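Local atomic coordinates of copper-containing nitrite reductase (Hyphomicrobium denitrificans 1NES1, PDB entry 6TFO), a protein that probably reduces nitrite to nitric oxide at copper centres, drawing electrons from a reduced cytochrome c. Residues E175-L180 / S311-M316; T187-N192 / S218-S223; Y261-A264 / N270-T273. All blocks are in the same frame, centred on the assembly; numbering follows the deposited sequence.

Interaction 1: residues E175-L180 / S311-M316; sequences ELKGQL and SGEQEM
A mixed sheet of the cupredoxin fold, with strand 312-313 at one edge, provides the frame in which Lys177 meets Glu313 and Leu180 meets Gln314. Strand 184-191 lies between the two strands concerned, 166-181 and 312-313, so the backbones remain well separated: Lys177 CA is 8.9 Å from Glu313 CA. Side chains alone bridge the gap, and they illustrate how strands that are not neighbours in a sheet can still touch through side chains over the one that parts them.

The outer pair is polar. Lys177 reaches out as an extended chain, its CG anti to the carbonyl carbon (chi1 -86°). Glu313 comes at about a right angle to it, bent at chi2 (148°), which swings the carboxylate in from the flank. Its OE1 therefore rests nearer the shaft than the tip of the lysine, 3.4 Å from Lys177 CE. The distance from Lys177 NZ to Glu313 OE1 is 4.0 Å, a long salt bridge. Both residues are exposed, so water probably screens this attraction and its contribution is likely to be modest.

The second pair is buried and meets through carbon atoms alone. Leu180 turns its CD2 methyl toward the aliphatic base of Gln314, with Leu180 CD2 at 4.4 Å from Gln314 CB, a loose contact. The amide of Gln314 is engaged separately, NE2 donating to Lys306 O and to the OH of Tyr328, on which Leu180 also packs.

Around the contact, Gly312 pairs through its backbone with Lys183, and Leu176 and Gly178 pair with Tyr188 and Tyr186 of strand 184-191. The carboxylate of Glu315 binds the backbone amides of Ser95 and Gly96 of the second subunit, while Leu180 also packs on Leu330 in strand 328-331.

Interaction 2: residues T187-N192 / S218-S223; sequences TYWTFN and SLMIHS. With CU (copper (II) ion), chain J.
The indole of Trp189 meets two residues of the loop 218-223, Met220 and His222, in different ways. The site is the type 1 copper centre of a cupredoxin domain, and the tryptophan, from strand 184-191, packs beside one of its ligands. Met220 lies over a face: its CG is 3.5 Å above the indole plane, offset toward the rim, and 4.0 Å from the centroid of the six-membered ring, a CH-pi contact. The bend at chi2 (-51°) carries Met220 SD to an oblique Met-aromatic position 5.3 Å from that centroid.

His222 stands almost upright against the indole, the planes at 73°, in an offset edge-to-face pair. The edge of its imidazole points at the indole, with His222 CE1 4.0 Å from Trp189 CE3. The histidine is gripped at both nitrogens: ND1 binds copper at 2.0 Å, and NE2 is hydrogen-bonded to Glu175 OE1, a second-shell carboxylate that helps fix the rotation of the ring. Cys263, His271 and Met276 complete the metal site. Further along the strand, the ring edge of Phe191 meets a backbone carbonyl, with Phe191 CZ 3.5 Å from Ser223 O.

Interaction 3: residues Y261-A264 / N270-T273; sequences YHCA and NHIT. With CU (copper (II) ion), chain J; CU (copper (II) ion), chain K.
Cys263 and His271 converge on one copper ion, while the neighbouring His262 turns the other way to bind a second and takes Ile272 against its ring. The cysteine sulfur extends anti to its own amide nitrogen (chi1 -175°), which sends SG out from just past the end of strand 257-262 to copper at 2.1 Å. The imidazole of His271 comes from helix 268-274 and offers ND1 to the same ion, also at 2.1 Å; His222 and Met276 complete this first site. Sharing the metal brings Cys263 SG to 3.4 Å from His271 ND1, with the sulfur set obliquely to the ring.

His262 has the less usual conformation: its CG sits between the backbone nitrogen and carbonyl carbon (chi1 57°). From there NE2 coordinates the second copper at 2.0 Å, a site completed by a water, His227 and His419 of the second subunit. Together, His262 and Cys263 form the His-Cys bridge of copper nitrite reductases, the short covalent path along which electrons are understood to pass from the type 1 copper to the type 2 copper where nitrite is reduced. The rotation of the His262 ring is steadied by a nearly straight hydrogen bond, from His262 ND1 to Cys263 O at 2.8 Å. The donor stands above the carbonyl plane, whereas the acceptor lies close to the plane of the imidazole.

Ile272 covers one face of that ring. Its CG1 branch leads CD1 over the His262 imidazole in a CH-pi contact, 4.1 Å from the ring centroid. Ile272 CG1 meanwhile rests 3.9 Å from His262 CB.

Overall arrangement
Followed from the N terminus, the chain enters interaction 1 on strand 166-181, turns into strand 184-191 for the first half of interaction 2, and closes that loop at 218-223. Only then does interaction 3 open, at 261-264, closing within a few residues on helix 268-274. Interaction 1 closes last, at 311-316, so it encloses the other two, which follow each other in series without crossing. Interactions 1 and 2 share a sheet through neighbouring strands, and Glu175 hydrogen-bonds Leu219 across them. Interactions 2 and 3 share the type 1 copper, and Ser223 is hydrogen-bonded to Ala264. All three reach the second subunit.

Interaction 1: residues E175-L180 / S311-M316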
loop_
_atom_site.group_PDB
_atom_site.type_symbol
_atom_site.label_atom_id
_atom_site.label_comp_id
_atom_site.label_asym_id
_atom_site.label_seq_id
_atom_site.Cartn_x
_atom_site.Cartn_y
_atom_site.Cartn_z
ATOM N N GLU C 175 -31.935 -25.340 5.563
ATOM C CA GLU C 175 -30.569 -24.753 5.511
ATOM C C GLU C 175 -29.596 -25.883 5.843
ATOM O O GLU C 175 -29.838 -26.612 6.841
ATOM C CB GLU C 175 -30.441 -23.589 6.485
ATOM C CG GLU C 175 -31.495 -22.512 6.293
ATOM C CD GLU C 175 -31.523 -21.433 7.360
ATOM O OE1 GLU C 175 -32.290 -20.462 7.224
ATOM O OE2 GLU C 175 -30.803 -21.584 8.334
ATOM N N LEU C 176 -28.596 -26.109 4.997
ATOM C CA LEU C 176 -27.675 -27.258 5.197
ATOM C C LEU C 176 -26.409 -27.067 4.363
ATOM O O LEU C 176 -26.473 -26.392 3.323
ATOM C CB LEU C 176 -28.390 -28.568 4.855
ATOM C CG LEU C 176 -28.328 -29.009 3.393
ATOM C CD1 LEU C 176 -28.889 -30.412 3.232
ATOM C CD2 LEU C 176 -29.085 -28.059 2.488
ATOM N N LYS C 177 -25.300 -27.627 4.851
ATOM C CA LYS C 177 -23.999 -27.649 4.148
ATOM C C LYS C 177 -24.119 -28.658 3.019
ATOM O O LYS C 177 -24.663 -29.760 3.263
ATOM C CB LYS C 177 -22.848 -28.039 5.076
ATOM C CG LYS C 177 -22.246 -26.883 5.858
ATOM C CD LYS C 177 -21.374 -27.339 7.010
ATOM C CE LYS C 177 -21.297 -26.330 8.138
ATOM N NZ LYS C 177 -20.794 -26.961 9.379
ATOM N N GLY C 178 -23.610 -28.277 1.853
ATOM C CA GLY C 178 -23.641 -29.099 0.634
ATOM C C GLY C 178 -22.277 -29.169 0.002
ATOM O O GLY C 178 -21.459 -28.287 0.289
ATOM N N GLN C 179 -22.028 -30.215 -0.783
ATOM C CA GLN C 179 -20.765 -30.413 -1.526
ATOM C C GLN C 179 -20.823 -29.560 -2.804
ATOM O O GLN C 179 -21.424 -30.005 -3.801
ATOM C CB GLN C 179 -20.585 -31.912 -1.775
ATOM C CG GLN C 179 -19.154 -32.316 -2.072
ATOM C CD GLN C 179 -18.293 -32.264 -0.829
ATOM O OE1 GLN C 179 -18.740 -32.577 0.283
ATOM N NE2 GLN C 179 -17.045 -31.857 -0.998
ATOM N N LEU C 180 -20.259 -28.349 -2.746
ATOM C CA LEU C 180 -20.217 -27.368 -3.865
ATOM C C LEU C 180 -19.258 -27.886 -4.945
ATOM O O LEU C 180 -19.577 -27.769 -6.138
ATOM C CB LEU C 180 -19.779 -26.006 -3.317
ATOM C CG LEU C 180 -19.421 -24.923 -4.340
ATOM C CD1 LEU C 180 -20.565 -24.688 -5.316
ATOM C CD2 LEU C 180 -19.072 -23.617 -3.639
ATOM N N SER C 311 -10.412 -25.024 -1.989
ATOM C CA SER C 311 -10.875 -26.111 -1.080
ATOM C C SER C 311 -11.405 -25.533 0.234
ATOM O O SER C 311 -11.087 -24.377 0.533
ATOM C CB SER C 311 -9.779 -27.088 -0.787
ATOM O OG SER C 311 -9.180 -27.511 -1.987
ATOM N N GLY C 312 -12.156 -26.343 0.985
ATOM C CA GLY C 312 -12.660 -26.012 2.331
ATOM C C GLY C 312 -14.056 -25.411 2.301
ATOM O O GLY C 312 -14.721 -25.487 1.250
ATOM N N GLU C 313 -14.497 -24.860 3.426
ATOM C CA GLU C 313 -15.832 -24.248 3.565
ATOM C C GLU C 313 -15.789 -22.870 2.898
ATOM O O GLU C 313 -15.221 -21.957 3.489
ATOM C CB GLU C 313 -16.261 -24.148 5.029
ATOM C CG GLU C 313 -17.645 -23.508 5.186
ATOM C CD GLU C 313 -18.543 -23.957 6.338
ATOM O OE1 GLU C 313 -18.367 -25.096 6.849
ATOM O OE2 GLU C 313 -19.447 -23.163 6.712
ATOM N N GLN C 314 -16.391 -22.720 1.716
ATOM C CA GLN C 314 -16.594 -21.395 1.085
ATOM C C GLN C 314 -17.714 -20.643 1.828
ATOM O O GLN C 314 -18.620 -21.278 2.371
ATOM C CB GLN C 314 -16.828 -21.574 -0.408
ATOM C CG GLN C 314 -15.570 -21.969 -1.180
ATOM C CD GLN C 314 -14.872 -20.772 -1.789
ATOM O OE1 GLN C 314 -14.769 -19.722 -1.160
ATOM N NE2 GLN C 314 -14.368 -20.917 -3.011
ATOM N N GLU C 315 -17.625 -19.317 1.869
ATOM C CA GLU C 315 -18.603 -18.427 2.535
ATOM C C GLU C 315 -19.055 -17.358 1.546
ATOM O O GLU C 315 -18.321 -17.050 0.596
ATOM C CB GLU C 315 -17.966 -17.751 3.750
ATOM C CG GLU C 315 -17.704 -18.701 4.903
ATOM C CD GLU C 315 -17.201 -17.977 6.140
ATOM O OE1 GLU C 315 -15.980 -17.687 6.198
ATOM O OE2 GLU C 315 -18.041 -17.643 7.012
ATOM N N MET C 316 -20.208 -16.773 1.819
ATOM C CA MET C 316 -20.879 -15.826 0.900
ATOM C C MET C 316 -20.197 -14.460 1.020
ATOM O O MET C 316 -19.866 -14.047 2.153
ATOM C CB MET C 316 -22.365 -15.735 1.251
ATOM C CG MET C 316 -23.209 -15.103 0.189
ATOM S SD MET C 316 -24.113 -13.759 0.923
ATOM C CE MET C 316 -22.856 -12.518 0.716
#

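Interaction 2: residues T187-N192 / S218-S223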
loop_
_atom_site.group_PDB
_atom_site.type_symbol
_atom_site.label_atom_id
_atom_site.label_comp_id
_atom_site.label_asym_id
_atom_site.label_seq_id
_atom_site.Cartn_x
_atom_site.Cartn_y
_atom_site.Cartn_z
ATOM N N THR C 187 -22.877 -23.390 2.564
ATOM C CA THR C 187 -24.154 -23.499 3.300
ATOM C C THR C 187 -25.247 -23.106 2.313
ATOM O O THR C 187 -25.370 -21.906 1.988
ATOM C CB THR C 187 -24.156 -22.687 4.599
ATOM O OG1 THR C 187 -23.195 -23.294 5.466
ATOM C CG2 THR C 187 -25.508 -22.648 5.276
ATOM N N TYR C 188 -25.955 -24.119 1.812
ATOM C CA TYR C 188 -27.114 -23.969 0.913
ATOM C C TYR C 188 -28.364 -23.725 1.755
ATOM O O TYR C 188 -28.473 -24.263 2.900
ATOM C CB TYR C 188 -27.265 -25.213 0.044
ATOM C CG TYR C 188 -26.178 -25.402 -0.986
ATOM C CD1 TYR C 188 -25.008 -26.063 -0.673
ATOM C CD2 TYR C 188 -26.327 -24.928 -2.282
ATOM C CE1 TYR C 188 -24.025 -26.279 -1.627
ATOM C CE2 TYR C 188 -25.355 -25.132 -3.244
ATOM C CZ TYR C 188 -24.199 -25.805 -2.914
ATOM O OH TYR C 188 -23.216 -25.966 -3.843
ATOM N N TRP C 189 -29.248 -22.891 1.210
ATOM C CA TRP C 189 -30.682 -22.799 1.571
ATOM C C TRP C 189 -31.504 -23.404 0.425
ATOM O O TRP C 189 -31.268 -23.026 -0.734
ATOM C CB TRP C 189 -31.088 -21.348 1.863
ATOM C CG TRP C 189 -30.250 -20.664 2.893
ATOM C CD1 TRP C 189 -29.415 -21.256 3.790
ATOM C CD2 TRP C 189 -30.215 -19.254 3.174
ATOM N NE1 TRP C 189 -28.837 -20.306 4.583
ATOM C CE2 TRP C 189 -29.298 -19.067 4.227
ATOM C CE3 TRP C 189 -30.843 -18.132 2.634
ATOM C CZ2 TRP C 189 -29.009 -17.808 4.750
ATOM C CZ3 TRP C 189 -30.564 -16.888 3.158
ATOM C CH2 TRP C 189 -29.658 -16.731 4.205
ATOM N N THR C 190 -32.431 -24.312 0.733
ATOM C CA THR C 190 -33.114 -25.151 -0.285
ATOM C C THR C 190 -34.598 -25.333 0.031
ATOM O O THR C 190 -35.019 -25.159 1.193
ATOM C CB THR C 190 -32.476 -26.539 -0.369
ATOM O OG1 THR C 190 -32.781 -27.228 0.842
ATOM C CG2 THR C 190 -30.982 -26.472 -0.593
ATOM N N PHE C 191 -35.344 -25.714 -1.008
ATOM C CA PHE C 191 -36.633 -26.434 -0.896
ATOM C C PHE C 191 -36.286 -27.932 -0.920
ATOM O O PHE C 191 -35.721 -28.402 -1.927
ATOM C CB PHE C 191 -37.565 -25.954 -2.007
ATOM C CG PHE C 191 -37.920 -24.485 -1.981
ATOM C CD1 PHE C 191 -38.834 -23.990 -1.078
ATOM C CD2 PHE C 191 -37.402 -23.617 -2.919
ATOM C CE1 PHE C 191 -39.207 -22.653 -1.102
ATOM C CE2 PHE C 191 -37.766 -22.282 -2.953
ATOM C CZ PHE C 191 -38.681 -21.799 -2.051
ATOM N N ASN C 192 -36.497 -28.618 0.211
ATOM C CA ASN C 192 -36.439 -30.097 0.330
ATOM C C ASN C 192 -35.008 -30.593 0.122
ATOM O O ASN C 192 -34.831 -31.720 -0.365
ATOM C CB ASN C 192 -37.467 -30.737 -0.606
ATOM C CG ASN C 192 -38.868 -30.474 -0.104
ATOM O OD1 ASN C 192 -39.374 -29.360 -0.195
ATOM N ND2 ASN C 192 -39.453 -31.466 0.542
ATOM N N SER C 218 -33.508 -23.983 10.944
ATOM C CA SER C 218 -33.263 -22.809 10.070
ATOM C C SER C 218 -32.963 -21.584 10.943
ATOM O O SER C 218 -33.638 -21.412 11.958
ATOM C CB SER C 218 -34.428 -22.564 9.162
ATOM O OG SER C 218 -34.511 -23.600 8.205
ATOM N N LEU C 219 -32.002 -20.761 10.551
ATOM C CA LEU C 219 -31.776 -19.438 11.169
ATOM C C LEU C 219 -32.760 -18.444 10.551
ATOM O O LEU C 219 -33.219 -17.560 11.250
ATOM C CB LEU C 219 -30.328 -18.998 10.929
ATOM C CG LEU C 219 -29.238 -19.931 11.471
ATOM C CD1 LEU C 219 -27.852 -19.390 11.156
ATOM C CD2 LEU C 219 -29.362 -20.146 12.970
ATOM N N MET C 220 -33.076 -18.586 9.268
ATOM C CA MET C 220 -33.815 -17.532 8.528
ATOM C C MET C 220 -35.290 -17.911 8.362
ATOM O O MET C 220 -35.618 -19.109 8.259
ATOM C CB MET C 220 -33.198 -17.290 7.148
ATOM C CG MET C 220 -31.706 -17.098 7.187
ATOM S SD MET C 220 -31.222 -15.863 8.392
ATOM C CE MET C 220 -29.445 -15.928 8.140
ATOM N N ILE C 221 -36.138 -16.887 8.338
ATOM C CA ILE C 221 -37.499 -16.933 7.735
ATOM C C ILE C 221 -37.335 -17.378 6.270
ATOM O O ILE C 221 -36.348 -16.988 5.631
ATOM C CB ILE C 221 -38.193 -15.556 7.896
ATOM C CG1 ILE C 221 -38.426 -15.178 9.366
ATOM C CG2 ILE C 221 -39.487 -15.502 7.096
ATOM C CD1 ILE C 221 -38.804 -13.723 9.592
ATOM N N HIS C 222 -38.225 -18.225 5.766
ATOM C CA HIS C 222 -38.302 -18.587 4.323
ATOM C C HIS C 222 -39.733 -18.418 3.803
ATOM O O HIS C 222 -40.681 -18.336 4.618
ATOM C CB HIS C 222 -37.773 -20.004 4.094
ATOM C CG HIS C 222 -36.323 -20.098 4.393
ATOM N ND1 HIS C 222 -35.387 -19.532 3.578
ATOM C CD2 HIS C 222 -35.660 -20.628 5.439
ATOM C CE1 HIS C 222 -34.196 -19.731 4.092
ATOM N NE2 HIS C 222 -34.337 -20.414 5.234
ATOM N N SER C 223 -39.870 -18.381 2.481
ATOM C CA SER C 223 -41.133 -18.075 1.777
ATOM C C SER C 223 -41.099 -18.705 0.379
ATOM O O SER C 223 -40.120 -19.406 0.058
ATOM C CB SER C 223 -41.331 -16.583 1.720
ATOM O OG SER C 223 -40.294 -15.977 0.959
HETATM CU CU CU J . -35.461 -18.417 1.876
#

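Interaction 3: residues Y261-A264 / N270-T273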
loop_
_atom_site.group_PDB
_atom_site.type_symbol
_atom_site.label_atom_id
_atom_site.label_comp_id
_atom_site.label_asym_id
_atom_site.label_seq_id
_atom_site.Cartn_x
_atom_site.Cartn_y
_atom_site.Cartn_z
ATOM N N TYR C 261 -40.229 -20.780 -9.562
ATOM C CA TYR C 261 -40.580 -20.351 -8.186
ATOM C C TYR C 261 -39.259 -20.191 -7.414
ATOM O O TYR C 261 -38.227 -20.829 -7.802
ATOM C CB TYR C 261 -41.561 -21.325 -7.533
ATOM C CG TYR C 261 -41.003 -22.673 -7.141
ATOM C CD1 TYR C 261 -40.990 -23.732 -8.034
ATOM C CD2 TYR C 261 -40.511 -22.902 -5.860
ATOM C CE1 TYR C 261 -40.492 -24.973 -7.673
ATOM C CE2 TYR C 261 -40.014 -24.143 -5.486
ATOM C CZ TYR C 261 -40.014 -25.188 -6.395
ATOM O OH TYR C 261 -39.530 -26.426 -6.058
ATOM N N HIS C 262 -39.266 -19.313 -6.411
ATOM C CA HIS C 262 -38.079 -18.968 -5.575
ATOM C C HIS C 262 -38.561 -18.467 -4.215
ATOM O O HIS C 262 -39.707 -17.981 -4.125
ATOM C CB HIS C 262 -37.155 -17.955 -6.276
ATOM C CG HIS C 262 -37.791 -16.661 -6.675
ATOM N ND1 HIS C 262 -38.091 -15.659 -5.760
ATOM C CD2 HIS C 262 -38.159 -16.185 -7.892
ATOM C CE1 HIS C 262 -38.642 -14.633 -6.384
ATOM N NE2 HIS C 262 -38.702 -14.937 -7.709
ATOM N N CYS C 263 -37.701 -18.557 -3.209
ATOM C CA CYS C 263 -37.895 -17.859 -1.912
ATOM C C CYS C 263 -38.006 -16.345 -2.166
ATOM O O CYS C 263 -37.372 -15.847 -3.108
ATOM C CB CYS C 263 -36.755 -18.190 -0.960
ATOM S SG CYS C 263 -36.994 -17.504 0.697
ATOM N N ALA C 264 -38.834 -15.648 -1.390
ATOM C CA ALA C 264 -39.046 -14.187 -1.497
ATOM C C ALA C 264 -39.021 -13.573 -0.097
ATOM O O ALA C 264 -39.878 -12.731 0.174
ATOM C CB ALA C 264 -40.336 -13.898 -2.202
ATOM N N ASN C 270 -30.040 -13.212 -1.924
ATOM C CA ASN C 270 -29.265 -14.081 -0.999
ATOM C C ASN C 270 -29.932 -15.456 -0.948
ATOM O O ASN C 270 -29.241 -16.469 -1.172
ATOM C CB ASN C 270 -29.145 -13.454 0.396
ATOM C CG ASN C 270 -28.229 -14.208 1.342
ATOM O OD1 ASN C 270 -27.549 -15.160 0.950
ATOM N ND2 ASN C 270 -28.204 -13.777 2.594
ATOM N N HIS C 271 -31.232 -15.486 -0.661
ATOM C CA HIS C 271 -32.046 -16.732 -0.621
ATOM C C HIS C 271 -31.934 -17.466 -1.965
ATOM O O HIS C 271 -31.813 -18.693 -1.961
ATOM C CB HIS C 271 -33.482 -16.394 -0.220
ATOM C CG HIS C 271 -33.594 -15.998 1.209
ATOM N ND1 HIS C 271 -34.041 -16.871 2.174
ATOM C CD2 HIS C 271 -33.306 -14.845 1.843
ATOM C CE1 HIS C 271 -34.021 -16.271 3.348
ATOM N NE2 HIS C 271 -33.588 -15.025 3.165
ATOM N N ILE C 272 -31.902 -16.733 -3.074
ATOM C CA ILE C 272 -31.828 -17.354 -4.427
ATOM C C ILE C 272 -30.431 -17.942 -4.652
ATOM O O ILE C 272 -30.372 -19.167 -4.905
ATOM C CB ILE C 272 -32.293 -16.383 -5.526
ATOM C CG1 ILE C 272 -33.807 -16.161 -5.437
ATOM C CG2 ILE C 272 -31.879 -16.879 -6.907
ATOM C CD1 ILE C 272 -34.299 -15.006 -6.284
ATOM N N THR C 273 -29.347 -17.160 -4.517
ATOM C CA THR C 273 -27.955 -17.665 -4.731
ATOM C C THR C 273 -27.707 -18.922 -3.887
ATOM O O THR C 273 -26.992 -19.836 -4.368
ATOM C CB THR C 273 -26.866 -16.608 -4.474
ATOM O OG1 THR C 273 -25.611 -17.222 -4.774
ATOM C CG2 THR C 273 -26.834 -16.075 -3.061
HETATM CU CU CU J . -35.461 -18.417 1.876
HETATM CU CU CU K . -39.572 -13.796 -9.069
HETATM O O HOH W 1 -40.260 -12.037 -8.206
#